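Local coordinates for protein chloride intracellular channel exc-4 (Caenorhabditis elegans, PDB 2YV9) that may insert into membranes to form chloride channels and is required to regulate lumen size as the excretory canal grows, at residues W44-A49 with V110-K115; Y182-G185 with E190-C193; I202-L207 with P239-I244; A232-S237 with K267-P272. All coordinates share one frame; numbering follows the deposited sequence.

In the fold
Contacts 1 and 2 come first along the chain, one after the other. Contacts 3 and 4 follow, and their segments alternate. Contacts 1 and 2 touch, with centres about 9 Å apart, and are joined by L112 O and E190 N. Contacts 3 and 4 also touch, with centres about 11 Å apart, through D241 and T268. The first turn of helix 190-210 serves contact 2 and its C-terminal half serves contact 3, with centres about 21 Å apart. W44 and M45 of helix 38-52 pack on S237 of contact 4. Contacts 1 and 4 therefore meet where the thioredoxin-like N-terminal domain lies against the C-terminal helices of the GST fold.

Contact 1: W44-A49 with V110-K115; sequences WMELYA and VPLFEK
E46 extends from helix 38-52 and meets the end of the F113 ring. The two side chains cross at about a right angle. The carboxylate plane is turned 74° from the ring plane. OE1 of E46 lies 3.6 Å from CZ of F113, and OE2 of E46 lies 3.8 Å from CE1 of F113. OE1 approaches the far end of the ring obliquely. The E46 chain is extended beyond CG (chi2 173°), which carries the carboxylate out to F113. Closer to the helix, CD2 of L112 rests on CB of E46 at 4.0 Å. The other methyl of L112, CD1, sits more loosely against CB of A49, at 4.3 Å. L112 therefore bridges two residues one helical turn apart. F113 also meets F102 of helix 94-107, and E46 touches E190 of helix 190-210. Helix 38-52 falls in the region predicted to span the membrane after insertion. Exchanging E46 for an alanine would probably open a gap at the end of the F113 ring. OE1 of E46 is buried and has no partner in the model. A full charge there would probably be costly, so the carboxylate may be easier to protonate than usual.

Contact 2: Y182-G185 with E190-C193; sequences YLLG and EYDC
D192 and the Y182-L183 backbone form one tight part of this contact. OD1 of D192 accepts a hydrogen bond from L183 N at 3.1 Å, through its syn lone pair. The bond is fairly straight, with an N-H...O angle of 160°. CB of Y182 packs against OD2 of D192 at 3.5 Å. The Y182 ring and the carboxylate planes are 65° apart. CG of D192 is anti to its carbonyl carbon (chi1 -57°), which points the carboxylate at the backbone N of L183. OD1 also bonds to Y224 OH, and OD2 to T189 N. The latter bond is consistent with the N-capping box that GST-fold proteins carry in this helix.

The leucines pack closely too. CD2 of L184 comes to the edge of the Y191 ring, 3.8 Å from CD2 of Y191. CD2 of L183 lies 4.0 Å from CB of Y191. Y191 OH is bonded to E120 and D116.

The looser side is mediated by water. L184 N reaches D192 through a water and not directly. This water donates to OD2 of D192 at 2.6 Å and accepts from L184 N at 3.0 Å.

A valine in place of D192 takes away both oxygens, and L183 N, T189 N and Y224 OH would probably be left without this partner, with the loop less firmly tied to the helix. Four partners share the two oxygens of D192, which is likely to favour its ionised form.

Contact 3: I202-L207 with P239-I244; sequences IRIIGL and PADQDI
The carboxylate of D241 is the flat group that crosses this contact. Its OD1 meets CD1 of I204 at 3.7 Å, and the two side chains cross at about a right angle. The other oxygen, OD2, is bonded to T268 and T266, which fixes the carboxylate while OD1 rests against the isoleucine methyl. The second flat group, the guanidinium of R203, has CD1 of L207 over one face, offset toward the rim and 3.5 Å above the plane. Its NE makes a salt bridge to D213. The rest of the contact is mainly aliphatic. CD1 of I244 lies against CG1 of I204 at 4.0 Å. On I244 the CG2 methyl is anti to the backbone N, while CG1 (chi1 -65°) is beside it. The two branches therefore serve different partners. CG2 of I244 touches CD1 of I205 at 4.1 Å, and CD1 of I205 also reaches I244 O. I245 and Y248 of helix 241-251 extend this apolar patch, and F130 and L134 of helix 117-140 pack on I205. The arrangement is plain helix-to-helix packing in the core of the all-helical C-terminal domain of the GST fold. It sets the first turn of helix 241-251 against the C-terminal half of helix 190-210.

Contact 4: A232-S237 with K267-P272; sequences AAFIES and KTHTIP
This is a mixed polar and aromatic contact between the short helix 232-236 and the extended loop before helix 273-280, with K267 and H269 of the loop meeting I235 and F234 of the helix. It lies in the C-terminal part of the chain and is partly buried. K267 reaches over and NZ donates to I235 O at 3.0 Å. The donor is tilted 28° from the carbonyl plane. The lysine chain bends at chi3 on its way there.

Deeper in, F234 meets H269. CE2 of F234 lies 3.9 Å from NE2 of H269. The rings are set obliquely, with centroids 5.7 Å apart and planes at 46°. CG of F234 is anti to the backbone N (chi1 176°), which turns the ring toward the loop. H269 also stacks on Y229 and meets the ring of H200. K267 O sits over one face of H269, offset toward its rim.

Within the same segment as F234, OG of S237 donates to A233 O at 2.7 Å in the carbonyl plane, and Q41 of helix 38-52 is a second partner.

K267 brings a positive charge to a carbonyl near the C-terminal end of a helix, where the negative end of the dipole would probably welcome it. OE2 of E236, 5.8 Å from NZ of K267, adds an opposite charge nearby without contact.

Contact 1: W44-A49 with V110-K115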
loop_
_atom_site.group_PDB
_atom_site.type_symbol
_atom_site.label_atom_id
_atom_site.label_comp_id
_atom_site.label_asym_id
_atom_site.label_seq_id
_atom_site.Cartn_x
_atom_site.Cartn_y
_atom_site.Cartn_z
ATOM N N TRP A 44 8.239 -8.451 -5.296
ATOM C CA TRP A 44 8.635 -9.751 -5.850
ATOM C C TRP A 44 10.130 -9.722 -6.107
ATOM O O TRP A 44 10.851 -10.660 -5.681
ATOM C CB TRP A 44 7.846 -10.072 -7.098
ATOM C CG TRP A 44 7.979 -11.479 -7.664
ATOM C CD1 TRP A 44 8.915 -12.452 -7.377
ATOM C CD2 TRP A 44 7.136 -12.015 -8.678
ATOM N NE1 TRP A 44 8.647 -13.589 -8.139
ATOM C CE2 TRP A 44 7.548 -13.335 -8.932
ATOM C CE3 TRP A 44 6.006 -11.514 -9.352
ATOM C CZ2 TRP A 44 6.938 -14.123 -9.897
ATOM C CZ3 TRP A 44 5.369 -12.313 -10.277
ATOM C CH2 TRP A 44 5.844 -13.608 -10.556
ATOM N N MET A 45 10.641 -8.627 -6.702
ATOM C CA MET A 45 12.096 -8.579 -6.876
ATOM C C MET A 45 12.856 -8.703 -5.554
ATOM O O MET A 45 13.878 -9.431 -5.444
ATOM C CB MET A 45 12.521 -7.281 -7.557
ATOM C CG MET A 45 12.079 -7.196 -9.010
ATOM S SD MET A 45 12.569 -5.790 -9.989
ATOM C CE MET A 45 14.332 -5.870 -9.829
ATOM N N GLU A 46 12.380 -8.020 -4.530
ATOM C CA GLU A 46 13.028 -8.113 -3.211
ATOM C C GLU A 46 12.953 -9.554 -2.652
ATOM O O GLU A 46 13.944 -10.122 -2.132
ATOM C CB GLU A 46 12.407 -7.099 -2.274
ATOM C CG GLU A 46 12.718 -5.639 -2.657
ATOM C CD GLU A 46 11.971 -4.611 -1.830
ATOM O OE1 GLU A 46 11.220 -5.008 -0.901
ATOM O OE2 GLU A 46 12.158 -3.424 -2.106
ATOM N N LEU A 47 11.771 -10.138 -2.684
ATOM C CA LEU A 47 11.640 -11.546 -2.271
ATOM C C LEU A 47 12.555 -12.489 -3.062
ATOM O O LEU A 47 13.130 -13.417 -2.471
ATOM C CB LEU A 47 10.193 -12.005 -2.357
ATOM C CG LEU A 47 9.366 -11.325 -1.244
ATOM C CD1 LEU A 47 7.841 -11.586 -1.474
ATOM C CD2 LEU A 47 9.696 -11.748 0.135
ATOM N N TYR A 48 12.705 -12.256 -4.353
ATOM C CA TYR A 48 13.571 -13.094 -5.196
ATOM C C TYR A 48 15.021 -12.973 -4.729
ATOM O O TYR A 48 15.748 -13.967 -4.663
ATOM C CB TYR A 48 13.470 -12.752 -6.700
ATOM C CG TYR A 48 13.948 -13.898 -7.553
ATOM C CD1 TYR A 48 13.045 -14.816 -8.100
ATOM C CD2 TYR A 48 15.297 -14.091 -7.790
ATOM C CE1 TYR A 48 13.486 -15.886 -8.840
ATOM C CE2 TYR A 48 15.748 -15.162 -8.543
ATOM C CZ TYR A 48 14.848 -16.059 -9.064
ATOM O OH TYR A 48 15.303 -17.136 -9.843
ATOM N N ALA A 49 15.444 -11.757 -4.388
ATOM C CA ALA A 49 16.806 -11.559 -3.859
ATOM C C ALA A 49 17.055 -12.489 -2.667
ATOM O O ALA A 49 18.108 -13.134 -2.562
ATOM C CB ALA A 49 17.060 -10.096 -3.431
ATOM N N VAL A 110 22.114 -8.803 4.180
ATOM C CA VAL A 110 21.901 -8.561 2.765
ATOM C C VAL A 110 21.754 -7.069 2.506
ATOM O O VAL A 110 20.991 -6.406 3.180
ATOM C CB VAL A 110 20.644 -9.259 2.276
ATOM C CG1 VAL A 110 20.484 -9.059 0.773
ATOM C CG2 VAL A 110 20.707 -10.763 2.682
ATOM N N PRO A 111 22.546 -6.515 1.588
ATOM C CA PRO A 111 22.570 -5.086 1.326
ATOM C C PRO A 111 21.464 -4.604 0.400
ATOM O O PRO A 111 21.696 -3.821 -0.537
ATOM C CB PRO A 111 23.937 -4.907 0.630
ATOM C CG PRO A 111 24.082 -6.092 -0.122
ATOM C CD PRO A 111 23.552 -7.211 0.759
ATOM N N LEU A 112 20.255 -5.032 0.689
ATOM C CA LEU A 112 19.128 -4.778 -0.212
ATOM C C LEU A 112 18.478 -3.418 -0.015
ATOM O O LEU A 112 17.846 -2.904 -0.944
ATOM C CB LEU A 112 18.109 -5.895 -0.031
ATOM C CG LEU A 112 16.831 -5.934 -0.865
ATOM C CD1 LEU A 112 17.092 -5.982 -2.363
ATOM C CD2 LEU A 112 15.954 -7.161 -0.447
ATOM N N PHE A 113 18.598 -2.839 1.180
ATOM C CA PHE A 113 17.950 -1.571 1.471
ATOM C C PHE A 113 18.952 -0.535 1.842
ATOM O O PHE A 113 19.824 -0.777 2.712
ATOM C CB PHE A 113 16.946 -1.682 2.596
ATOM C CG PHE A 113 15.761 -2.502 2.241
ATOM C CD1 PHE A 113 14.673 -1.929 1.618
ATOM C CD2 PHE A 113 15.756 -3.858 2.486
ATOM C CE1 PHE A 113 13.586 -2.694 1.303
ATOM C CE2 PHE A 113 14.689 -4.646 2.151
ATOM C CZ PHE A 113 13.602 -4.071 1.562
ATOM N N GLU A 114 18.800 0.605 1.183
ATOM C CA GLU A 114 19.597 1.808 1.439
ATOM C C GLU A 114 18.701 3.032 1.350
ATOM O O GLU A 114 17.558 2.933 0.909
ATOM C CB GLU A 114 20.706 1.930 0.413
ATOM C CG GLU A 114 21.706 0.842 0.406
ATOM C CD GLU A 114 22.523 0.764 1.657
ATOM O OE1 GLU A 114 22.537 1.744 2.448
ATOM O OE2 GLU A 114 23.139 -0.295 1.845
ATOM N N LYS A 115 19.177 4.165 1.854
ATOM C CA LYS A 115 18.474 5.441 1.713
ATOM C C LYS A 115 19.274 6.388 0.829
ATOM O O LYS A 115 20.473 6.587 1.010
ATOM C CB LYS A 115 18.176 6.081 3.066
ATOM C CG LYS A 115 16.929 5.545 3.738
ATOM C CD LYS A 115 15.651 6.028 3.035
ATOM C CE LYS A 115 14.399 5.405 3.649
ATOM N NZ LYS A 115 13.348 5.106 2.629
#

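Contact 2: Y182-G185 with E190-C193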
loop_
_atom_site.group_PDB
_atom_site.type_symbol
_atom_site.label_atom_id
_atom_site.label_comp_id
_atom_site.label_asym_id
_atom_site.label_seq_id
_atom_site.Cartn_x
_atom_site.Cartn_y
_atom_site.Cartn_z
ATOM N N TYR A 182 24.348 -1.572 -10.603
ATOM C CA TYR A 182 23.013 -1.169 -10.141
ATOM C C TYR A 182 23.028 0.332 -9.831
ATOM O O TYR A 182 24.057 0.982 -10.010
ATOM C CB TYR A 182 22.530 -2.094 -8.981
ATOM C CG TYR A 182 22.321 -3.547 -9.458
ATOM C CD1 TYR A 182 21.110 -3.932 -10.069
ATOM C CD2 TYR A 182 23.311 -4.500 -9.337
ATOM C CE1 TYR A 182 20.913 -5.219 -10.544
ATOM C CE2 TYR A 182 23.127 -5.805 -9.810
ATOM C CZ TYR A 182 21.909 -6.159 -10.423
ATOM O OH TYR A 182 21.690 -7.434 -10.887
ATOM N N LEU A 183 21.902 0.915 -9.413
ATOM C CA LEU A 183 21.771 2.338 -9.305
ATOM C C LEU A 183 22.688 2.897 -8.234
ATOM O O LEU A 183 23.228 3.986 -8.409
ATOM C CB LEU A 183 20.307 2.737 -9.023
ATOM C CG LEU A 183 19.904 4.194 -9.154
ATOM C CD1 LEU A 183 20.115 4.723 -10.554
ATOM C CD2 LEU A 183 18.443 4.364 -8.752
ATOM N N LEU A 184 22.856 2.161 -7.145
ATOM C CA LEU A 184 23.676 2.646 -6.002
ATOM C C LEU A 184 25.019 1.988 -5.807
ATOM O O LEU A 184 25.819 2.441 -4.966
ATOM C CB LEU A 184 22.896 2.444 -4.724
ATOM C CG LEU A 184 21.922 3.543 -4.335
ATOM C CD1 LEU A 184 20.896 3.862 -5.428
ATOM C CD2 LEU A 184 21.290 3.144 -2.980
ATOM N N GLY A 185 25.277 0.905 -6.518
ATOM C CA GLY A 185 26.483 0.142 -6.324
ATOM C C GLY A 185 26.408 -1.185 -7.026
ATOM O O GLY A 185 25.670 -1.319 -8.040
ATOM N N GLU A 190 16.432 -1.762 -3.164
ATOM C CA GLU A 190 15.016 -1.434 -3.354
ATOM C C GLU A 190 14.811 -0.407 -4.485
ATOM O O GLU A 190 13.821 -0.477 -5.237
ATOM C CB GLU A 190 14.354 -1.011 -2.046
ATOM C CG GLU A 190 14.367 0.519 -1.730
ATOM C CD GLU A 190 15.608 0.975 -1.039
ATOM O OE1 GLU A 190 15.562 2.074 -0.401
ATOM O OE2 GLU A 190 16.624 0.257 -1.138
ATOM N N TYR A 191 15.768 0.504 -4.681
ATOM C CA TYR A 191 15.646 1.481 -5.745
ATOM C C TYR A 191 15.651 0.847 -7.136
ATOM O O TYR A 191 14.940 1.307 -8.015
ATOM C CB TYR A 191 16.673 2.555 -5.614
ATOM C CG TYR A 191 16.509 3.320 -4.316
ATOM C CD1 TYR A 191 15.362 4.016 -4.041
ATOM C CD2 TYR A 191 17.554 3.375 -3.386
ATOM C CE1 TYR A 191 15.212 4.741 -2.875
ATOM C CE2 TYR A 191 17.400 4.061 -2.184
ATOM C CZ TYR A 191 16.232 4.785 -1.950
ATOM O OH TYR A 191 16.026 5.530 -0.800
ATOM N N ASP A 192 16.431 -0.221 -7.341
ATOM C CA ASP A 192 16.359 -1.005 -8.586
ATOM C C ASP A 192 15.029 -1.678 -8.728
ATOM O O ASP A 192 14.517 -1.829 -9.852
ATOM C CB ASP A 192 17.426 -2.040 -8.579
ATOM C CG ASP A 192 18.811 -1.381 -8.397
ATOM O OD1 ASP A 192 19.188 -0.534 -9.233
ATOM O OD2 ASP A 192 19.479 -1.661 -7.366
ATOM N N CYS A 193 14.500 -2.111 -7.589
ATOM C CA CYS A 193 13.230 -2.826 -7.565
ATOM C C CYS A 193 12.083 -1.870 -7.977
ATOM O O CYS A 193 11.014 -2.333 -8.417
ATOM C CB CYS A 193 12.989 -3.465 -6.265
ATOM S SG CYS A 193 14.219 -4.770 -5.903
HETATM O O HOH W 1 21.425 -0.328 -6.278
#

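Contact 3: I202-L207 with P239-I244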
loop_
_atom_site.group_PDB
_atom_site.type_symbol
_atom_site.label_atom_id
_atom_site.label_comp_id
_atom_site.label_asym_id
_atom_site.label_seq_id
_atom_site.Cartn_x
_atom_site.Cartn_y
_atom_site.Cartn_z
ATOM N N ILE A 202 8.134 2.026 -19.298
ATOM C CA ILE A 202 8.259 3.165 -20.166
ATOM C C ILE A 202 8.687 2.681 -21.559
ATOM O O ILE A 202 8.217 3.190 -22.582
ATOM C CB ILE A 202 9.298 4.162 -19.597
ATOM C CG1 ILE A 202 8.671 4.858 -18.411
ATOM C CG2 ILE A 202 9.686 5.125 -20.596
ATOM C CD1 ILE A 202 9.613 5.749 -17.586
ATOM N N ARG A 203 9.603 1.691 -21.617
ATOM C CA ARG A 203 10.082 1.207 -22.913
ATOM C C ARG A 203 8.957 0.552 -23.731
ATOM O O ARG A 203 8.710 0.894 -24.887
ATOM C CB ARG A 203 11.216 0.201 -22.733
ATOM C CG ARG A 203 12.219 0.239 -23.848
ATOM C CD ARG A 203 11.942 -0.703 -24.961
ATOM N NE ARG A 203 12.794 -0.457 -26.131
ATOM C CZ ARG A 203 13.462 -1.391 -26.806
ATOM N NH1 ARG A 203 13.408 -2.661 -26.468
ATOM N NH2 ARG A 203 14.149 -1.052 -27.883
ATOM N N ILE A 204 8.258 -0.369 -23.093
ATOM C CA ILE A 204 7.144 -1.095 -23.740
ATOM C C ILE A 204 6.023 -0.147 -24.128
ATOM O O ILE A 204 5.515 -0.211 -25.252
ATOM C CB ILE A 204 6.604 -2.210 -22.820
ATOM C CG1 ILE A 204 7.660 -3.277 -22.518
ATOM C CG2 ILE A 204 5.366 -2.914 -23.443
ATOM C CD1 ILE A 204 8.371 -3.839 -23.745
ATOM N N ILE A 205 5.597 0.714 -23.215
ATOM C CA ILE A 205 4.473 1.632 -23.502
ATOM C C ILE A 205 4.919 2.678 -24.546
ATOM O O ILE A 205 4.181 3.055 -25.455
ATOM C CB ILE A 205 3.932 2.293 -22.238
ATOM C CG1 ILE A 205 3.293 1.246 -21.341
ATOM C CG2 ILE A 205 2.885 3.422 -22.567
ATOM C CD1 ILE A 205 2.191 0.403 -22.048
ATOM N N GLY A 206 6.157 3.151 -24.435
ATOM C CA GLY A 206 6.675 4.010 -25.496
ATOM C C GLY A 206 6.603 3.428 -26.895
ATOM O O GLY A 206 6.077 4.088 -27.848
ATOM N N LEU A 207 7.115 2.211 -27.067
ATOM C CA LEU A 207 7.149 1.593 -28.408
ATOM C C LEU A 207 5.735 1.255 -28.842
ATOM O O LEU A 207 5.400 1.419 -30.023
ATOM C CB LEU A 207 8.033 0.343 -28.479
ATOM C CG LEU A 207 9.544 0.669 -28.421
ATOM C CD1 LEU A 207 10.310 -0.620 -28.609
ATOM C CD2 LEU A 207 9.954 1.681 -29.477
ATOM N N PRO A 239 6.154 -8.841 -16.081
ATOM C CA PRO A 239 4.980 -9.280 -16.819
ATOM C C PRO A 239 5.226 -9.290 -18.291
ATOM O O PRO A 239 6.102 -8.596 -18.751
ATOM C CB PRO A 239 3.943 -8.219 -16.486
ATOM C CG PRO A 239 4.709 -7.036 -16.212
ATOM C CD PRO A 239 5.952 -7.526 -15.503
ATOM N N ALA A 240 4.393 -10.038 -19.041
ATOM C CA ALA A 240 4.466 -10.012 -20.503
ATOM C C ALA A 240 4.089 -8.638 -21.087
ATOM O O ALA A 240 3.315 -7.847 -20.479
ATOM C CB ALA A 240 3.508 -11.125 -21.111
ATOM N N ASP A 241 4.649 -8.355 -22.279
ATOM C CA ASP A 241 4.391 -7.108 -22.965
ATOM C C ASP A 241 2.893 -6.769 -23.028
ATOM O O ASP A 241 2.462 -5.634 -22.782
ATOM C CB ASP A 241 4.871 -7.149 -24.414
ATOM C CG ASP A 241 6.333 -7.539 -24.577
ATOM O OD1 ASP A 241 7.183 -7.357 -23.639
ATOM O OD2 ASP A 241 6.630 -8.011 -25.692
ATOM N N GLN A 242 2.096 -7.788 -23.368
ATOM C CA GLN A 242 0.673 -7.571 -23.571
ATOM C C GLN A 242 -0.040 -7.182 -22.295
ATOM O O GLN A 242 -1.007 -6.403 -22.332
ATOM C CB GLN A 242 0.016 -8.826 -24.127
ATOM C CG GLN A 242 0.447 -9.172 -25.551
ATOM C CD GLN A 242 1.840 -9.716 -25.639
ATOM O OE1 GLN A 242 2.390 -10.269 -24.677
ATOM N NE2 GLN A 242 2.412 -9.626 -26.827
ATOM N N ASP A 243 0.449 -7.707 -21.166
ATOM C CA ASP A 243 -0.142 -7.399 -19.884
ATOM C C ASP A 243 0.294 -6.005 -19.374
ATOM O O ASP A 243 -0.444 -5.355 -18.653
ATOM C CB ASP A 243 0.117 -8.508 -18.860
ATOM C CG ASP A 243 -0.437 -9.810 -19.326
ATOM O OD1 ASP A 243 -1.606 -9.696 -19.800
ATOM O OD2 ASP A 243 0.287 -10.838 -19.336
ATOM N N ILE A 244 1.484 -5.544 -19.772
ATOM C CA ILE A 244 1.875 -4.202 -19.432
ATOM C C ILE A 244 0.975 -3.227 -20.223
ATOM O O ILE A 244 0.427 -2.282 -19.662
ATOM C CB ILE A 244 3.366 -3.930 -19.769
ATOM C CG1 ILE A 244 4.278 -4.811 -18.891
ATOM C CG2 ILE A 244 3.681 -2.427 -19.532
ATOM C CD1 ILE A 244 5.803 -4.848 -19.310
#

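Contact 4: A232-S237 with K267-P272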
loop_
_atom_site.group_PDB
_atom_site.type_symbol
_atom_site.label_atom_id
_atom_site.label_comp_id
_atom_site.label_asym_id
_atom_site.label_seq_id
_atom_site.Cartn_x
_atom_site.Cartn_y
_atom_site.Cartn_z
ATOM N N ALA A 232 17.942 -12.104 -12.594
ATOM C CA ALA A 232 16.893 -13.067 -12.443
ATOM C C ALA A 232 15.717 -12.472 -11.672
ATOM O O ALA A 232 14.586 -12.698 -12.059
ATOM C CB ALA A 232 17.432 -14.367 -11.751
ATOM N N ALA A 233 15.975 -11.713 -10.617
ATOM C CA ALA A 233 14.862 -11.081 -9.815
ATOM C C ALA A 233 13.914 -10.287 -10.710
ATOM O O ALA A 233 12.692 -10.306 -10.525
ATOM C CB ALA A 233 15.411 -10.189 -8.723
ATOM N N PHE A 234 14.482 -9.565 -11.651
ATOM C CA PHE A 234 13.682 -8.805 -12.594
ATOM C C PHE A 234 12.944 -9.707 -13.595
ATOM O O PHE A 234 11.707 -9.580 -13.837
ATOM C CB PHE A 234 14.538 -7.776 -13.328
ATOM C CG PHE A 234 13.761 -7.036 -14.394
ATOM C CD1 PHE A 234 12.940 -5.961 -14.032
ATOM C CD2 PHE A 234 13.737 -7.483 -15.716
ATOM C CE1 PHE A 234 12.195 -5.323 -14.962
ATOM C CE2 PHE A 234 12.956 -6.810 -16.681
ATOM C CZ PHE A 234 12.185 -5.725 -16.263
ATOM N N ILE A 235 13.715 -10.619 -14.201
ATOM C CA ILE A 235 13.192 -11.449 -15.261
ATOM C C ILE A 235 12.021 -12.267 -14.742
ATOM O O ILE A 235 10.947 -12.322 -15.403
ATOM C CB ILE A 235 14.263 -12.363 -15.843
ATOM C CG1 ILE A 235 15.396 -11.545 -16.475
ATOM C CG2 ILE A 235 13.657 -13.314 -16.883
ATOM C CD1 ILE A 235 16.664 -12.411 -16.743
ATOM N N GLU A 236 12.195 -12.887 -13.584
ATOM C CA GLU A 236 11.166 -13.820 -13.076
ATOM C C GLU A 236 9.859 -13.106 -12.721
ATOM O O GLU A 236 8.775 -13.692 -12.807
ATOM C CB GLU A 236 11.698 -14.612 -11.880
ATOM C CG GLU A 236 12.769 -15.646 -12.291
ATOM C CD GLU A 236 12.341 -16.520 -13.450
ATOM O OE1 GLU A 236 11.294 -17.184 -13.314
ATOM O OE2 GLU A 236 13.035 -16.525 -14.498
ATOM N N SER A 237 9.957 -11.835 -12.352
ATOM C CA SER A 237 8.795 -11.063 -11.888
ATOM C C SER A 237 8.231 -10.150 -12.959
ATOM O O SER A 237 7.351 -9.349 -12.671
ATOM C CB SER A 237 9.202 -10.221 -10.689
ATOM O OG SER A 237 10.279 -9.334 -11.052
ATOM N N LYS A 267 7.789 -11.436 -23.940
ATOM C CA LYS A 267 8.494 -10.580 -23.034
ATOM C C LYS A 267 9.700 -10.020 -23.797
ATOM O O LYS A 267 10.708 -10.722 -23.986
ATOM C CB LYS A 267 9.046 -11.350 -21.832
ATOM C CG LYS A 267 8.081 -11.781 -20.766
ATOM C CD LYS A 267 8.870 -12.083 -19.481
ATOM C CE LYS A 267 8.236 -13.172 -18.647
ATOM N NZ LYS A 267 9.188 -13.540 -17.567
ATOM N N THR A 268 9.590 -8.777 -24.233
ATOM C CA THR A 268 10.599 -8.170 -25.082
ATOM C C THR A 268 11.692 -7.581 -24.198
ATOM O O THR A 268 11.507 -6.527 -23.612
ATOM C CB THR A 268 9.971 -7.077 -25.959
ATOM O OG1 THR A 268 8.994 -7.667 -26.823
ATOM C CG2 THR A 268 11.013 -6.375 -26.797
ATOM N N HIS A 269 12.811 -8.295 -24.100
ATOM C CA HIS A 269 13.978 -7.870 -23.377
ATOM C C HIS A 269 15.148 -7.745 -24.326
ATOM O O HIS A 269 16.114 -8.487 -24.216
ATOM C CB HIS A 269 14.312 -8.899 -22.290
ATOM C CG HIS A 269 13.296 -8.971 -21.206
ATOM N ND1 HIS A 269 13.325 -9.916 -20.205
ATOM C CD2 HIS A 269 12.223 -8.186 -20.953
ATOM C CE1 HIS A 269 12.324 -9.703 -19.376
ATOM N NE2 HIS A 269 11.623 -8.678 -19.822
ATOM N N THR A 270 15.051 -6.774 -25.210
ATOM C CA THR A 270 15.968 -6.622 -26.323
ATOM C C THR A 270 16.480 -5.210 -26.363
ATOM O O THR A 270 15.709 -4.265 -26.427
ATOM C CB THR A 270 15.202 -6.914 -27.607
ATOM O OG1 THR A 270 14.869 -8.308 -27.601
ATOM C CG2 THR A 270 16.025 -6.570 -28.819
ATOM N N ILE A 271 17.794 -5.077 -26.340
ATOM C CA ILE A 271 18.471 -3.820 -26.440
ATOM C C ILE A 271 18.687 -3.448 -27.917
ATOM O O ILE A 271 19.048 -4.308 -28.728
ATOM C CB ILE A 271 19.877 -3.950 -25.788
ATOM C CG1 ILE A 271 19.742 -4.465 -24.339
ATOM C CG2 ILE A 271 20.618 -2.606 -25.870
ATOM C CD1 ILE A 271 18.853 -3.599 -23.430
ATOM N N PRO A 272 18.462 -2.176 -28.286
ATOM C CA PRO A 272 18.761 -1.832 -29.679
ATOM C C PRO A 272 20.213 -2.163 -30.085
ATOM O O PRO A 272 21.157 -2.102 -29.264
ATOM C CB PRO A 272 18.513 -0.325 -29.745
ATOM C CG PRO A 272 17.523 -0.082 -28.652
ATOM C CD PRO A 272 17.917 -1.023 -27.546
#